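Local coordinates for probable glutathione reductase (Sinorhizobium meliloti, PDB 4DNA) that probably reduces glutathione disulfide to glutathione with NADPH, using a bound FAD and a redox-active disulfide in a homodimer, at the interface of chains A and B. Sequence-based numbering; all coordinates share one arbitrary frame. Chains: chain A/B, Probable glutathione reductase.

The interface of chains A and B. Residues chain A 43, 48-49, 52, 314, 346; chain B 378, 439-440.
B:His439 of one subunit lies against the redox-active disulfide of the other, with B:Pro440 packed beside it, so the active site of this class I disulfide oxidoreductase is built from both chains of the homodimer. A:Cys43 and A:Cys48 of the CXXXXC motif are joined through their sulfurs at 2.1 Å, linking helices 41-46 and 48-66. The imidazole of B:His439, the probable proton acceptor, turns its CD2/NE2 side to this disulfide: CD2 is 3.6 Å from SG of A:Cys43. That ring is carried toward the sulfur with CG anti to the backbone N (chi1 -169°), while the methyl CG2 of A:Thr314 meets the same CD2 at 3.8 Å. B:Pro440 CB lies over one imidazole face, offset toward the rim, and probably limits how the ring can turn. A cis peptide bond joins the two residues, as is usual for the His-Pro pair of this family.

B:Pro440, which buries the most surface in this patch, is wedged between the start of helix 48-66 and A:Phe346. Its CD reaches CB of A:Cys48 at 4.0 Å and CE2 of A:Phe346 at 3.9 Å; its CG rests on CB of A:Lys52. The chain of A:Lys52 runs past the proline in the opposite direction, its CD over the centre of the A:Phe346 ring, and bends at chi2 and chi4 to bring NZ to the carbonyl O of B:Pro440. An alanine here would probably leave the carbonyl O of B:Pro440 without its NZ partner and strip the CD packing from one face of the A:Phe346 ring. B:Met378, a selenomethionine, lies alongside the proline: its methyl CE touches CA of A:Val49 at 3.9 Å, and its selenium borders CG of A:Lys52. The A:Lys52 NZ to B:Pro440 O hydrogen bond measures 3.0 Å, the donor standing 37° out of the carbonyl plane with a C=O...N angle of 142°.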
ATOM      1  N   CYS A  43      -1.533  23.427   0.349  1.00 68.25           N
ATOM      2  CA  CYS A  43      -1.226  22.034   0.070  1.00 67.25           C
ATOM      3  C   CYS A  43      -0.084  21.927  -0.922  1.00 68.83           C
ATOM      4  O   CYS A  43       0.910  21.225  -0.666  1.00 67.16           O
ATOM      5  CB  CYS A  43      -2.447  21.280  -0.467  1.00 69.91           C
ATOM      6  SG  CYS A  43      -2.170  19.494  -0.645  1.00 71.22           S
ATOM      7  N   CYS A  48       0.863  19.541   1.960  1.00 65.76           N
ATOM      8  CA  CYS A  48       0.872  18.118   1.629  1.00 63.98           C
ATOM      9  C   CYS A  48       1.952  17.782   0.610  1.00 64.76           C
ATOM     10  O   CYS A  48       2.782  16.916   0.878  1.00 63.57           O
ATOM     11  CB  CYS A  48      -0.498  17.633   1.125  1.00 64.77           C
ATOM     12  SG  CYS A  48      -1.903  18.774   1.292  1.00 66.41           S
ATOM     13  N   VAL A  49       1.946  18.479  -0.536  1.00 65.99           N
ATOM     14  CA  VAL A  49       2.887  18.198  -1.643  1.00 65.26           C
ATOM     15  C   VAL A  49       4.332  18.273  -1.169  1.00 64.58           C
ATOM     16  O   VAL A  49       4.984  17.238  -1.059  1.00 64.78           O
ATOM     17  CB  VAL A  49       2.697  19.105  -2.902  1.00 66.05           C
ATOM     18  CG1 VAL A  49       3.832  18.898  -3.900  1.00 65.23           C
ATOM     19  CG2 VAL A  49       1.362  18.848  -3.587  1.00 66.31           C
ATOM     20  N   LYS A  52       5.364  15.677   1.543  1.00 62.52           N
ATOM     21  CA  LYS A  52       5.524  14.275   1.181  1.00 62.50           C
ATOM     22  C   LYS A  52       6.858  14.039   0.466  1.00 63.12           C
ATOM     23  O   LYS A  52       7.442  12.953   0.570  1.00 62.72           O
ATOM     24  CB  LYS A  52       4.322  13.809   0.345  1.00 63.64           C
ATOM     25  CG  LYS A  52       4.256  12.319   0.018  1.00 63.81           C
ATOM     26  CD  LYS A  52       3.922  11.445   1.224  1.00 65.80           C
ATOM     27  CE  LYS A  52       3.730   9.989   0.814  1.00 66.90           C
ATOM     28  NZ  LYS A  52       2.534   9.789  -0.050  1.00 66.59           N
ATOM     29  N   THR A 314      -7.096  18.820   2.659  1.00 67.98           N
ATOM     30  CA  THR A 314      -7.236  19.226   1.260  1.00 67.94           C
ATOM     31  C   THR A 314      -8.475  18.641   0.560  1.00 68.62           C
ATOM     32  O   THR A 314      -9.240  19.401  -0.032  1.00 68.92           O
ATOM     33  CB  THR A 314      -5.931  18.954   0.466  1.00 69.43           C
ATOM     34  OG1 THR A 314      -4.880  19.761   1.011  1.00 69.96           O
ATOM     35  CG2 THR A 314      -6.078  19.287  -1.014  1.00 69.69           C
ATOM     36  N   PHE A 346       2.119  11.110   7.794  1.00 62.74           N
ATOM     37  CA  PHE A 346       3.310  10.647   7.134  1.00 63.49           C
ATOM     38  C   PHE A 346       4.513  10.779   8.007  1.00 63.17           C
ATOM     39  O   PHE A 346       5.518  11.381   7.629  1.00 64.08           O
ATOM     40  CB  PHE A 346       3.452  11.298   5.780  1.00 65.34           C
ATOM     41  CG  PHE A 346       2.459  10.787   4.805  1.00 64.66           C
ATOM     42  CD1 PHE A 346       2.629   9.529   4.228  1.00 66.53           C
ATOM     43  CD2 PHE A 346       1.334  11.522   4.503  1.00 63.79           C
ATOM     44  CE1 PHE A 346       1.699   9.030   3.331  1.00 66.15           C
ATOM     45  CE2 PHE A 346       0.397  11.044   3.605  1.00 65.89           C
ATOM     46  CZ  PHE A 346       0.576   9.795   3.014  1.00 66.42           C
TER
HETATM   47  N   MSE B 378       4.218  10.326  -7.595  1.00 71.35           N
HETATM   48  CA  MSE B 378       4.787  11.555  -7.104  1.00 72.38           C
HETATM   49  C   MSE B 378       6.263  11.529  -6.942  1.00 72.75           C
HETATM   50  O   MSE B 378       6.953  12.484  -7.310  1.00 72.19           O
HETATM   51  CB  MSE B 378       4.255  11.754  -5.721  1.00 71.26           C
HETATM   52  CG  MSE B 378       3.615  13.109  -5.670  1.00 76.03           C
HETATM   53 SE   MSE B 378       3.910  13.730  -3.864  1.00105.06          SE
HETATM   54  CE  MSE B 378       2.368  14.893  -3.716  1.00 84.08           C
ATOM     55  N   HIS B 439      -5.180  12.330   0.877  1.00 67.28           N
ATOM     56  CA  HIS B 439      -4.192  13.060   0.101  1.00 67.76           C
ATOM     57  C   HIS B 439      -2.953  13.382   0.906  1.00 68.09           C
ATOM     58  O   HIS B 439      -3.048  13.834   2.047  1.00 69.10           O
ATOM     59  CB  HIS B 439      -4.839  14.327  -0.443  1.00 70.61           C
ATOM     60  CG  HIS B 439      -4.016  15.036  -1.473  1.00 70.28           C
ATOM     61  ND1 HIS B 439      -3.501  14.408  -2.538  1.00 70.09           N
ATOM     62  CD2 HIS B 439      -3.640  16.366  -1.578  1.00 74.90           C
ATOM     63  CE1 HIS B 439      -2.815  15.288  -3.287  1.00 72.92           C
ATOM     64  NE2 HIS B 439      -2.907  16.488  -2.703  1.00 73.60           N
ATOM     65  N   PRO B 440      -1.759  13.149   0.328  1.00 68.89           N
ATOM     66  CA  PRO B 440      -1.553  12.558  -0.975  1.00 68.28           C
ATOM     67  C   PRO B 440      -1.208  11.067  -0.925  1.00 66.87           C
ATOM     68  O   PRO B 440      -0.341  10.632  -0.154  1.00 66.43           O
ATOM     69  CB  PRO B 440      -0.389  13.375  -1.520  1.00 71.42           C
ATOM     70  CG  PRO B 440       0.429  13.693  -0.311  1.00 68.12           C
ATOM     71  CD  PRO B 440      -0.496  13.691   0.869  1.00 68.84           C
TER